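Local coordinates for AT-rich DNA-binding protein (Thermus thermophilus, PDB 2DT5) that probably represses transcription in response to the cellular NADH/NAD(+) redox state, binding DNA as a homodimer and holding NAD in a Rossmann domain, at residues W81-V86 against E103-R108; G139-A144 against A163-I168; A144-P149 against I168-P173. The protein carries 1 engineered substitution. One frame throughout, in Å; residues are numbered along the deposited sequence.

How the contacts relate
All three contacts lie in the central sheet of the Rossmann domain, where the parallel strands run in the order 105-112, 81-86, 143-146, 167-170. Contact 1 comes first along the chain and joins 105-112 to 81-86; contacts 2 and 3 follow, being the N-terminal and C-terminal halves of the pairing between 143-146 and 167-170, and they share Ala-144 and Ile-168. The centres of contacts 1 and 2 are about 9 Å apart, while contact 3 lies about 14 Å from contact 1 and 13 Å from contact 2. Strands 81-86 and 143-146 are neighbours, so the contacts form one continuous sheet whose strands' C-terminal ends, at contact 3, meet NAD.

Contact 1: W81-V86 against E103-R108; sequences WGLCIV and ESFELR
The guanidinium of Arg-108 lies flat over the backbone of Gly-82, whose CA sits under one face, 3.7 Å from Arg-108 CZ. Its edge is taken by Glu-106: Arg-108 NE and NH2 both donate to Glu-106 OE2 in a side-on salt bridge, at 2.8 Å from NE, with OE2 in the guanidinium plane. Arg-108 NH1 reaches across strand 81-86 to Arg-140 O, in the loop leading into strand 143-146.

On the other side of the sheet the rings of Trp-81 and Phe-105 stand side by side, near parallel (21°) but slid so far that they hardly overlap; Trp-81 CD1 meets Phe-105 CE2 at 3.8 Å. Ser-104 CB lies over one face of the Phe-105 ring, toward its rim. Ser-104 O lies at the indole edge, and Trp-81 NE1 is bonded to Gly-76 O. Next along, Leu-83 CD1 rests against Phe-105 CB at 3.7 Å, and Leu-107 CD2 crosses obliquely to Ile-85 CG1. Leu-193 of the second subunit packs on both Leu-83 and Phe-105.

Four straight backbone bonds zip the strands together, from Trp-81 N to Ser-104 O (2.7 Å) through to Arg-108 N on Leu-83 O (2.6 Å). This parallel pairing closes the first beta-alpha-beta crossover of a Rossmann fold, through helix 90-96.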
loop_
_atom_site.group_PDB
_atom_site.type_symbol
_atom_site.label_atom_id
_atom_site.label_comp_id
_atom_site.label_asym_id
_atom_site.label_seq_id
_atom_site.Cartn_x
_atom_site.Cartn_y
_atom_site.Cartn_z
ATOM N N TRP B 81 15.597 -13.384 -3.445
ATOM C CA TRP B 81 14.540 -13.911 -4.304
ATOM C C TRP B 81 14.656 -13.451 -5.753
ATOM O O TRP B 81 15.010 -12.305 -6.025
ATOM C CB TRP B 81 13.164 -13.489 -3.795
ATOM C CG TRP B 81 12.821 -13.970 -2.424
ATOM C CD1 TRP B 81 13.074 -13.335 -1.237
ATOM C CD2 TRP B 81 12.087 -15.159 -2.095
ATOM N NE1 TRP B 81 12.534 -14.057 -0.187
ATOM C CE2 TRP B 81 11.929 -15.180 -0.687
ATOM C CE3 TRP B 81 11.560 -16.216 -2.853
ATOM C CZ2 TRP B 81 11.242 -16.203 -0.027
ATOM C CZ3 TRP B 81 10.876 -17.241 -2.190
ATOM C CH2 TRP B 81 10.733 -17.224 -0.786
ATOM N N GLY B 82 14.344 -14.344 -6.682
ATOM C CA GLY B 82 14.395 -13.983 -8.089
ATOM C C GLY B 82 13.018 -13.508 -8.535
ATOM O O GLY B 82 12.020 -14.207 -8.326
ATOM N N LEU B 83 12.945 -12.321 -9.131
ATOM C CA LEU B 83 11.657 -11.801 -9.584
ATOM C C LEU B 83 11.613 -11.587 -11.093
ATOM O O LEU B 83 12.636 -11.614 -11.778
ATOM C CB LEU B 83 11.296 -10.429 -8.945
ATOM C CG LEU B 83 11.588 -10.082 -7.483
ATOM C CD1 LEU B 83 10.932 -8.753 -7.144
ATOM C CD2 LEU B 83 11.110 -11.172 -6.551
ATOM N N CYS B 84 10.437 -11.374 -11.613
ATOM C CA CYS B 84 10.266 -11.066 -13.013
ATOM C C CYS B 84 9.079 -10.138 -13.110
ATOM O O CYS B 84 8.245 -10.055 -12.206
ATOM C CB CYS B 84 10.036 -12.330 -13.838
ATOM S SG CYS B 84 8.417 -13.123 -13.568
ATOM N N ILE B 85 8.991 -9.436 -14.227
ATOM C CA ILE B 85 7.873 -8.553 -14.457
ATOM C C ILE B 85 7.197 -9.114 -15.697
ATOM O O ILE B 85 7.870 -9.410 -16.701
ATOM C CB ILE B 85 8.341 -7.111 -14.733
ATOM C CG1 ILE B 85 9.029 -6.527 -13.483
ATOM C CG2 ILE B 85 7.149 -6.271 -15.129
ATOM C CD1 ILE B 85 9.760 -5.191 -13.713
ATOM N N VAL B 86 5.885 -9.300 -15.624
ATOM C CA VAL B 86 5.135 -9.790 -16.766
ATOM C C VAL B 86 4.207 -8.657 -17.190
ATOM O O VAL B 86 3.269 -8.316 -16.484
ATOM C CB VAL B 86 4.316 -11.049 -16.405
ATOM C CG1 VAL B 86 3.342 -11.399 -17.554
ATOM C CG2 VAL B 86 5.276 -12.224 -16.146
ATOM N N GLU B 103 18.565 -5.820 -1.669
ATOM C CA GLU B 103 19.254 -7.085 -1.891
ATOM C C GLU B 103 18.363 -8.313 -1.849
ATOM O O GLU B 103 18.678 -9.319 -2.468
ATOM C CB GLU B 103 20.385 -7.268 -0.872
ATOM C CG GLU B 103 21.582 -6.384 -1.128
ATOM C CD GLU B 103 22.877 -6.978 -0.592
ATOM O OE1 GLU B 103 23.909 -6.272 -0.652
ATOM O OE2 GLU B 103 22.864 -8.145 -0.122
ATOM N N SER B 104 17.258 -8.230 -1.126
ATOM C CA SER B 104 16.341 -9.362 -0.995
ATOM C C SER B 104 15.600 -9.767 -2.266
ATOM O O SER B 104 15.245 -10.935 -2.435
ATOM C CB SER B 104 15.313 -9.063 0.083
ATOM O OG SER B 104 15.942 -8.671 1.284
ATOM N N PHE B 105 15.365 -8.805 -3.154
ATOM C CA PHE B 105 14.617 -9.063 -4.385
ATOM C C PHE B 105 15.406 -8.662 -5.612
ATOM O O PHE B 105 15.753 -7.497 -5.781
ATOM C CB PHE B 105 13.304 -8.295 -4.337
ATOM C CG PHE B 105 12.523 -8.540 -3.088
ATOM C CD1 PHE B 105 12.438 -7.565 -2.107
ATOM C CD2 PHE B 105 11.908 -9.767 -2.871
ATOM C CE1 PHE B 105 11.758 -7.798 -0.931
ATOM C CE2 PHE B 105 11.215 -10.014 -1.685
ATOM C CZ PHE B 105 11.140 -9.033 -0.715
ATOM N N GLU B 106 15.670 -9.625 -6.483
ATOM C CA GLU B 106 16.459 -9.357 -7.670
ATOM C C GLU B 106 15.685 -9.721 -8.928
ATOM O O GLU B 106 15.286 -10.872 -9.094
ATOM C CB GLU B 106 17.747 -10.177 -7.594
ATOM C CG GLU B 106 18.761 -9.857 -8.651
ATOM C CD GLU B 106 19.835 -10.930 -8.755
ATOM O OE1 GLU B 106 20.896 -10.654 -9.356
ATOM O OE2 GLU B 106 19.611 -12.053 -8.247
ATOM N N LEU B 107 15.487 -8.737 -9.806
ATOM C CA LEU B 107 14.758 -8.919 -11.060
ATOM C C LEU B 107 15.590 -9.751 -12.038
ATOM O O LEU B 107 16.734 -9.388 -12.345
ATOM C CB LEU B 107 14.454 -7.551 -11.675
ATOM C CG LEU B 107 13.420 -6.685 -10.937
ATOM C CD1 LEU B 107 13.560 -5.243 -11.367
ATOM C CD2 LEU B 107 12.018 -7.185 -11.229
ATOM N N ARG B 108 15.023 -10.849 -12.538
ATOM C CA ARG B 108 15.773 -11.712 -13.453
ATOM C C ARG B 108 15.059 -12.032 -14.745
ATOM O O ARG B 108 15.487 -12.914 -15.484
ATOM C CB ARG B 108 16.138 -13.032 -12.764
ATOM C CG ARG B 108 17.008 -12.859 -11.533
ATOM C CD ARG B 108 17.164 -14.168 -10.743
ATOM N NE ARG B 108 17.842 -13.916 -9.474
ATOM C CZ ARG B 108 17.950 -14.787 -8.474
ATOM N NH1 ARG B 108 17.427 -16.003 -8.572
ATOM N NH2 ARG B 108 18.571 -14.429 -7.362
#

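Contact 2: G139-A144 against A163-I168; sequences GRIEIA and AGIKGI
Glu-142 O takes two backbone donors at once: Lys-166 N at 2.8 Å and, less straight, Gly-167 N at 3.0 Å, both in the plane of the carbonyl. This forked grip starts the parallel pairing of strands 143-146 and 167-170, the two strands of a Rossmann beta-alpha-beta unit connected by helix 150-163. One step on, Ala-144 N donates to Gly-167 O at 2.9 Å, and the sheet is regular from there. A water donates to both Ile-141 O and Gly-164 O, bridging the two approaches to the strands. Gly-164 itself ends helix 150-163 in a Schellman motif; its positive phi of 107° turns the chain out of the helix and back toward the sheet.

The side chains of Glu-142 and Lys-166 run side by side. Lys-166 is extended beyond CG, and its CD rests on Glu-142 CG at 3.8 Å, so the touch is between methylenes. The charged ends do not meet: Glu-142 bends at chi2 (77°), and its OE1 accepts from Gly-82 N of the next strand. At 4.9 Å from Glu-142 OE2, Lys-166 NZ could add only a modest electrostatic attraction.

On the face of Ala-144 and Ile-168, Ile-165 does most of the apolar work. Its CG1 stands anti to the backbone N (chi1 -155°), which carries CD1 across to Glu-142 O and Ala-144, while Leu-160 of helix 150-163 packs against Ile-165, Ala-144 and Ile-168. On the face of Ile-143, Ile-200 of the second subunit covers that side chain. Ile-165 ends in its CD1 methyl, which lies 3.6 Å from Ala-144 CB and also touches Ile-141 CG2.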
loop_
_atom_site.group_PDB
_atom_site.type_symbol
_atom_site.label_atom_id
_atom_site.label_comp_id
_atom_site.label_asym_id
_atom_site.label_seq_id
_atom_site.Cartn_x
_atom_site.Cartn_y
_atom_site.Cartn_z
ATOM N N GLY B 139 13.632 -22.806 -10.899
ATOM C CA GLY B 139 14.901 -22.630 -10.231
ATOM C C GLY B 139 15.538 -21.252 -10.283
ATOM O O GLY B 139 16.578 -21.040 -9.668
ATOM N N ARG B 140 14.938 -20.304 -10.990
ATOM C CA ARG B 140 15.541 -18.976 -11.075
ATOM C C ARG B 140 14.644 -17.815 -10.665
ATOM O O ARG B 140 15.136 -16.798 -10.188
ATOM C CB ARG B 140 16.049 -18.725 -12.492
ATOM C CG ARG B 140 17.319 -19.486 -12.844
ATOM C CD ARG B 140 17.539 -19.530 -14.350
ATOM N NE ARG B 140 16.544 -18.744 -15.078
ATOM C CZ ARG B 140 16.587 -17.425 -15.243
ATOM N NH1 ARG B 140 17.590 -16.713 -14.740
ATOM N NH2 ARG B 140 15.609 -16.818 -15.899
ATOM N N ILE B 141 13.336 -17.970 -10.853
ATOM C CA ILE B 141 12.389 -16.921 -10.534
ATOM C C ILE B 141 11.221 -17.441 -9.706
ATOM O O ILE B 141 10.451 -18.283 -10.174
ATOM C CB ILE B 141 11.851 -16.306 -11.823
ATOM C CG1 ILE B 141 13.021 -15.713 -12.617
ATOM C CG2 ILE B 141 10.780 -15.265 -11.496
ATOM C CD1 ILE B 141 12.663 -15.264 -14.017
ATOM N N GLU B 142 11.077 -16.926 -8.488
ATOM C CA GLU B 142 10.010 -17.374 -7.609
ATOM C C GLU B 142 8.798 -16.444 -7.550
ATOM O O GLU B 142 7.671 -16.908 -7.364
ATOM C CB GLU B 142 10.534 -17.563 -6.178
ATOM C CG GLU B 142 11.627 -18.609 -5.986
ATOM C CD GLU B 142 13.003 -18.146 -6.448
ATOM O OE1 GLU B 142 13.319 -16.946 -6.306
ATOM O OE2 GLU B 142 13.786 -18.990 -6.935
ATOM N N ILE B 143 9.032 -15.143 -7.710
ATOM C CA ILE B 143 7.962 -14.146 -7.621
ATOM C C ILE B 143 7.745 -13.353 -8.919
ATOM O O ILE B 143 8.698 -12.887 -9.535
ATOM C CB ILE B 143 8.279 -13.154 -6.464
ATOM C CG1 ILE B 143 8.280 -13.922 -5.134
ATOM C CG2 ILE B 143 7.299 -11.976 -6.465
ATOM C CD1 ILE B 143 8.632 -13.082 -3.906
ATOM N N ALA B 144 6.492 -13.191 -9.326
ATOM C CA ALA B 144 6.220 -12.444 -10.543
ATOM C C ALA B 144 5.403 -11.196 -10.253
ATOM O O ALA B 144 4.439 -11.250 -9.498
ATOM C CB ALA B 144 5.473 -13.329 -11.561
ATOM N N ALA B 163 4.277 -22.283 -15.462
ATOM C CA ALA B 163 5.734 -22.218 -15.556
ATOM C C ALA B 163 6.430 -22.494 -14.224
ATOM O O ALA B 163 7.642 -22.700 -14.183
ATOM C CB ALA B 163 6.157 -20.852 -16.102
ATOM N N GLY B 164 5.671 -22.489 -13.136
ATOM C CA GLY B 164 6.269 -22.756 -11.841
ATOM C C GLY B 164 6.438 -21.599 -10.862
ATOM O O GLY B 164 7.208 -21.723 -9.900
ATOM N N ILE B 165 5.733 -20.488 -11.070
ATOM C CA ILE B 165 5.852 -19.347 -10.159
ATOM C C ILE B 165 5.420 -19.775 -8.750
ATOM O O ILE B 165 4.603 -20.689 -8.600
ATOM C CB ILE B 165 4.965 -18.159 -10.617
ATOM C CG1 ILE B 165 5.527 -16.830 -10.087
ATOM C CG2 ILE B 165 3.542 -18.349 -10.114
ATOM C CD1 ILE B 165 6.886 -16.469 -10.654
ATOM N N LYS B 166 5.966 -19.123 -7.722
ATOM C CA LYS B 166 5.613 -19.456 -6.346
ATOM C C LYS B 166 4.727 -18.380 -5.740
ATOM O O LYS B 166 3.929 -18.645 -4.841
ATOM C CB LYS B 166 6.875 -19.642 -5.489
ATOM C CG LYS B 166 7.692 -20.874 -5.858
ATOM C CD LYS B 166 8.907 -21.027 -4.970
ATOM C CE LYS B 166 9.730 -22.263 -5.356
ATOM N NZ LYS B 166 11.029 -22.330 -4.600
ATOM N N GLY B 167 4.873 -17.159 -6.239
ATOM C CA GLY B 167 4.064 -16.063 -5.747
ATOM C C GLY B 167 3.863 -15.005 -6.819
ATOM O O GLY B 167 4.686 -14.845 -7.722
ATOM N N ILE B 168 2.753 -14.286 -6.727
ATOM C CA ILE B 168 2.467 -13.224 -7.685
ATOM C C ILE B 168 2.058 -11.951 -6.955
ATOM O O ILE B 168 1.123 -11.951 -6.155
ATOM C CB ILE B 168 1.302 -13.585 -8.652
ATOM C CG1 ILE B 168 1.619 -14.860 -9.442
ATOM C CG2 ILE B 168 1.035 -12.429 -9.599
ATOM C CD1 ILE B 168 0.499 -15.307 -10.356
HETATM O O HOH W 1 9.675 -20.764 -9.145
#

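Contact 3: A144-P149 against I168-P173; sequences ALLTVP and ILNFAP. With NAD (nicotinamide-adenine-dinucleotide), chain L.
The NAD pocket of the Rossmann domain opens where strands 143-146 and 167-170 end, and this contact carries the pairing to the cofactor. Leu-169 N donates to Ala-144 O nearly along the C=O axis, Leu-146 N reaches Leu-169 O from above the carbonyl plane, and Phe-171 N closes the series on Leu-146 O at 3.0 Å. Beyond that bond the chains part, and their backbone oxygens turn to the cofactor: Val-148 O accepts from the ribose hydroxyl O3D of NAD at 2.7 Å, and Phe-171 O from the carboxamide N7N of NAD at 3.0 Å in a nearly straight bond (164°).

The Phe-171 ring turns its edge to Leu-146 O and to Leu-145, with Phe-171 CE1 4.0 Å from Leu-145 CG, while Thr-147 CG2 comes to Phe-171 CD1 at 3.6 Å. With Thr-147 OG1 between the backbone N and the carbonyl carbon (chi1 48°), where it bonds Gly-87 O of the glycine-rich turn, CG2 is anti to the carbonyl carbon and meets the ring. Leu-91 and Leu-95 of helix 90-96 pack on the same two residues. On the other face of the sheet Leu-146 CB touches Ile-168 CG2 at 3.9 Å, next to helix 150-163.

Val-148 CG1 lies against the adenine, 3.5 Å from NAD C4A, and Pro-173 CD approaches NAD O2D at 3.3 Å. Tyr-98 of the second subunit packs on Pro-173. A dinucleotide lying across the C-terminal ends of parallel strands is the hallmark of the Rossmann fold; here two backbone carbonyls meet its nicotinamide half.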
loop_
_atom_site.group_PDB
_atom_site.type_symbol
_atom_site.label_atom_id
_atom_site.label_comp_id
_atom_site.label_asym_id
_atom_site.label_seq_id
_atom_site.Cartn_x
_atom_site.Cartn_y
_atom_site.Cartn_z
ATOM N N ALA B 144 6.492 -13.191 -9.326
ATOM C CA ALA B 144 6.220 -12.444 -10.543
ATOM C C ALA B 144 5.403 -11.196 -10.253
ATOM O O ALA B 144 4.439 -11.250 -9.498
ATOM C CB ALA B 144 5.473 -13.329 -11.561
ATOM N N LEU B 145 5.801 -10.072 -10.847
ATOM C CA LEU B 145 5.069 -8.807 -10.704
ATOM C C LEU B 145 4.159 -8.746 -11.941
ATOM O O LEU B 145 4.635 -8.603 -13.079
ATOM C CB LEU B 145 6.046 -7.608 -10.669
ATOM C CG LEU B 145 6.663 -7.264 -9.298
ATOM C CD1 LEU B 145 7.300 -8.490 -8.691
ATOM C CD2 LEU B 145 7.707 -6.144 -9.445
ATOM N N LEU B 146 2.858 -8.887 -11.715
ATOM C CA LEU B 146 1.898 -8.903 -12.800
ATOM C C LEU B 146 1.358 -7.523 -13.108
ATOM O O LEU B 146 0.552 -6.991 -12.366
ATOM C CB LEU B 146 0.731 -9.841 -12.474
ATOM C CG LEU B 146 -0.174 -10.184 -13.674
ATOM C CD1 LEU B 146 0.685 -10.688 -14.848
ATOM C CD2 LEU B 146 -1.193 -11.239 -13.265
ATOM N N THR B 147 1.788 -6.971 -14.236
ATOM C CA THR B 147 1.374 -5.644 -14.656
ATOM C C THR B 147 0.813 -5.647 -16.090
ATOM O O THR B 147 1.236 -4.855 -16.931
ATOM C CB THR B 147 2.575 -4.669 -14.554
ATOM O OG1 THR B 147 3.718 -5.270 -15.177
ATOM C CG2 THR B 147 2.928 -4.412 -13.075
ATOM N N VAL B 148 -0.109 -6.569 -16.371
ATOM C CA VAL B 148 -0.756 -6.622 -17.681
ATOM C C VAL B 148 -2.146 -6.029 -17.474
ATOM O O VAL B 148 -2.608 -5.916 -16.336
ATOM C CB VAL B 148 -0.906 -8.090 -18.211
ATOM C CG1 VAL B 148 0.453 -8.756 -18.304
ATOM C CG2 VAL B 148 -1.828 -8.896 -17.303
ATOM N N PRO B 149 -2.827 -5.620 -18.560
ATOM C CA PRO B 149 -4.172 -5.054 -18.394
ATOM C C PRO B 149 -5.087 -6.071 -17.690
ATOM O O PRO B 149 -4.819 -7.275 -17.717
ATOM C CB PRO B 149 -4.623 -4.797 -19.835
ATOM C CG PRO B 149 -3.350 -4.569 -20.564
ATOM C CD PRO B 149 -2.431 -5.623 -19.977
ATOM N N ILE B 168 2.753 -14.286 -6.727
ATOM C CA ILE B 168 2.467 -13.224 -7.685
ATOM C C ILE B 168 2.058 -11.951 -6.955
ATOM O O ILE B 168 1.123 -11.951 -6.155
ATOM C CB ILE B 168 1.302 -13.585 -8.652
ATOM C CG1 ILE B 168 1.619 -14.860 -9.442
ATOM C CG2 ILE B 168 1.035 -12.429 -9.599
ATOM C CD1 ILE B 168 0.499 -15.307 -10.356
ATOM N N LEU B 169 2.765 -10.878 -7.246
ATOM C CA LEU B 169 2.434 -9.566 -6.736
ATOM C C LEU B 169 1.588 -8.994 -7.870
ATOM O O LEU B 169 2.103 -8.556 -8.902
ATOM C CB LEU B 169 3.658 -8.700 -6.469
ATOM C CG LEU B 169 3.451 -7.388 -5.711
ATOM C CD1 LEU B 169 2.948 -7.682 -4.305
ATOM C CD2 LEU B 169 4.741 -6.569 -5.669
ATOM N N ASN B 170 0.274 -9.010 -7.675
ATOM C CA ASN B 170 -0.705 -8.622 -8.683
ATOM C C ASN B 170 -1.087 -7.156 -8.674
ATOM O O ASN B 170 -1.698 -6.681 -7.716
ATOM C CB ASN B 170 -1.971 -9.457 -8.485
ATOM C CG ASN B 170 -3.076 -9.060 -9.430
ATOM O OD1 ASN B 170 -4.253 -8.992 -9.050
ATOM N ND2 ASN B 170 -2.707 -8.795 -10.675
ATOM N N PHE B 171 -0.721 -6.419 -9.719
ATOM C CA PHE B 171 -1.097 -5.007 -9.792
ATOM C C PHE B 171 -2.406 -4.807 -10.557
ATOM O O PHE B 171 -3.059 -3.771 -10.409
ATOM C CB PHE B 171 -0.003 -4.174 -10.461
ATOM C CG PHE B 171 1.284 -4.108 -9.675
ATOM C CD1 PHE B 171 2.140 -5.206 -9.621
ATOM C CD2 PHE B 171 1.618 -2.954 -8.971
ATOM C CE1 PHE B 171 3.320 -5.163 -8.878
ATOM C CE2 PHE B 171 2.800 -2.889 -8.215
ATOM C CZ PHE B 171 3.651 -3.992 -8.168
ATOM N N ALA B 172 -2.778 -5.782 -11.380
ATOM C CA ALA B 172 -4.021 -5.676 -12.160
ATOM C C ALA B 172 -5.235 -5.594 -11.237
ATOM O O ALA B 172 -5.330 -6.331 -10.254
ATOM C CB ALA B 172 -4.153 -6.872 -13.099
ATOM N N PRO B 173 -6.174 -4.685 -11.529
ATOM C CA PRO B 173 -7.373 -4.528 -10.697
ATOM C C PRO B 173 -8.353 -5.670 -10.896
ATOM O O PRO B 173 -9.438 -5.460 -11.425
ATOM C CB PRO B 173 -7.953 -3.194 -11.174
ATOM C CG PRO B 173 -7.631 -3.233 -12.652
ATOM C CD PRO B 173 -6.197 -3.752 -12.670
HETATM P PA NAD L . -0.065 -0.764 -20.547
HETATM O O1A NAD L . 0.833 0.422 -20.704
HETATM O O2A NAD L . -1.210 -0.953 -21.493
HETATM O O5B NAD L . 0.888 -1.999 -20.566
HETATM C C5B NAD L . 0.411 -3.363 -20.458
HETATM C C4B NAD L . 1.476 -4.230 -21.082
HETATM O O4B NAD L . 0.963 -5.593 -20.919
HETATM C C3B NAD L . 1.676 -4.093 -22.642
HETATM O O3B NAD L . 3.084 -3.822 -22.925
HETATM C C2B NAD L . 1.215 -5.425 -23.230
HETATM O O2B NAD L . 1.812 -5.846 -24.397
HETATM C C1B NAD L . 1.443 -6.325 -22.019
HETATM N N9A NAD L . 0.664 -7.534 -22.037
HETATM C C8A NAD L . -0.671 -7.822 -22.358
HETATM N N7A NAD L . -0.971 -9.101 -22.221
HETATM C C5A NAD L . 0.146 -9.735 -21.808
HETATM C C6A NAD L . 0.448 -11.136 -21.483
HETATM N N6A NAD L . -0.451 -12.092 -21.566
HETATM N N1A NAD L . 1.764 -11.375 -21.079
HETATM C C2A NAD L . 2.735 -10.442 -20.973
HETATM N N3A NAD L . 2.495 -9.094 -21.273
HETATM C C4A NAD L . 1.189 -8.786 -21.690
HETATM O O3 NAD L . -0.679 -0.763 -19.067
HETATM P PN NAD L . -0.218 0.021 -17.692
HETATM O O1N NAD L . -0.788 1.381 -17.696
HETATM O O2N NAD L . 1.262 -0.157 -17.596
HETATM O O5D NAD L . -1.025 -0.848 -16.593
HETATM C C5D NAD L . -0.675 -2.244 -16.357
HETATM C C4D NAD L . -1.561 -2.800 -15.307
HETATM O O4D NAD L . -1.353 -2.024 -14.032
HETATM C C3D NAD L . -3.114 -2.655 -15.599
HETATM O O3D NAD L . -3.818 -3.829 -15.141
HETATM C C2D NAD L . -3.488 -1.448 -14.758
HETATM O O2D NAD L . -4.848 -1.315 -14.510
HETATM C C1D NAD L . -2.620 -1.710 -13.476
HETATM N N1N NAD L . -2.614 -0.517 -12.589
HETATM C C2N NAD L . -2.508 -0.806 -11.200
HETATM C C3N NAD L . -2.147 0.098 -10.302
HETATM C C7N NAD L . -2.102 -0.269 -8.850
HETATM O O7N NAD L . -2.005 0.657 -8.015
HETATM N N7N NAD L . -2.219 -1.563 -8.502
HETATM C C4N NAD L . -1.791 1.523 -10.717
HETATM C C5N NAD L . -1.188 1.484 -12.109
HETATM C C6N NAD L . -1.879 0.678 -13.044
#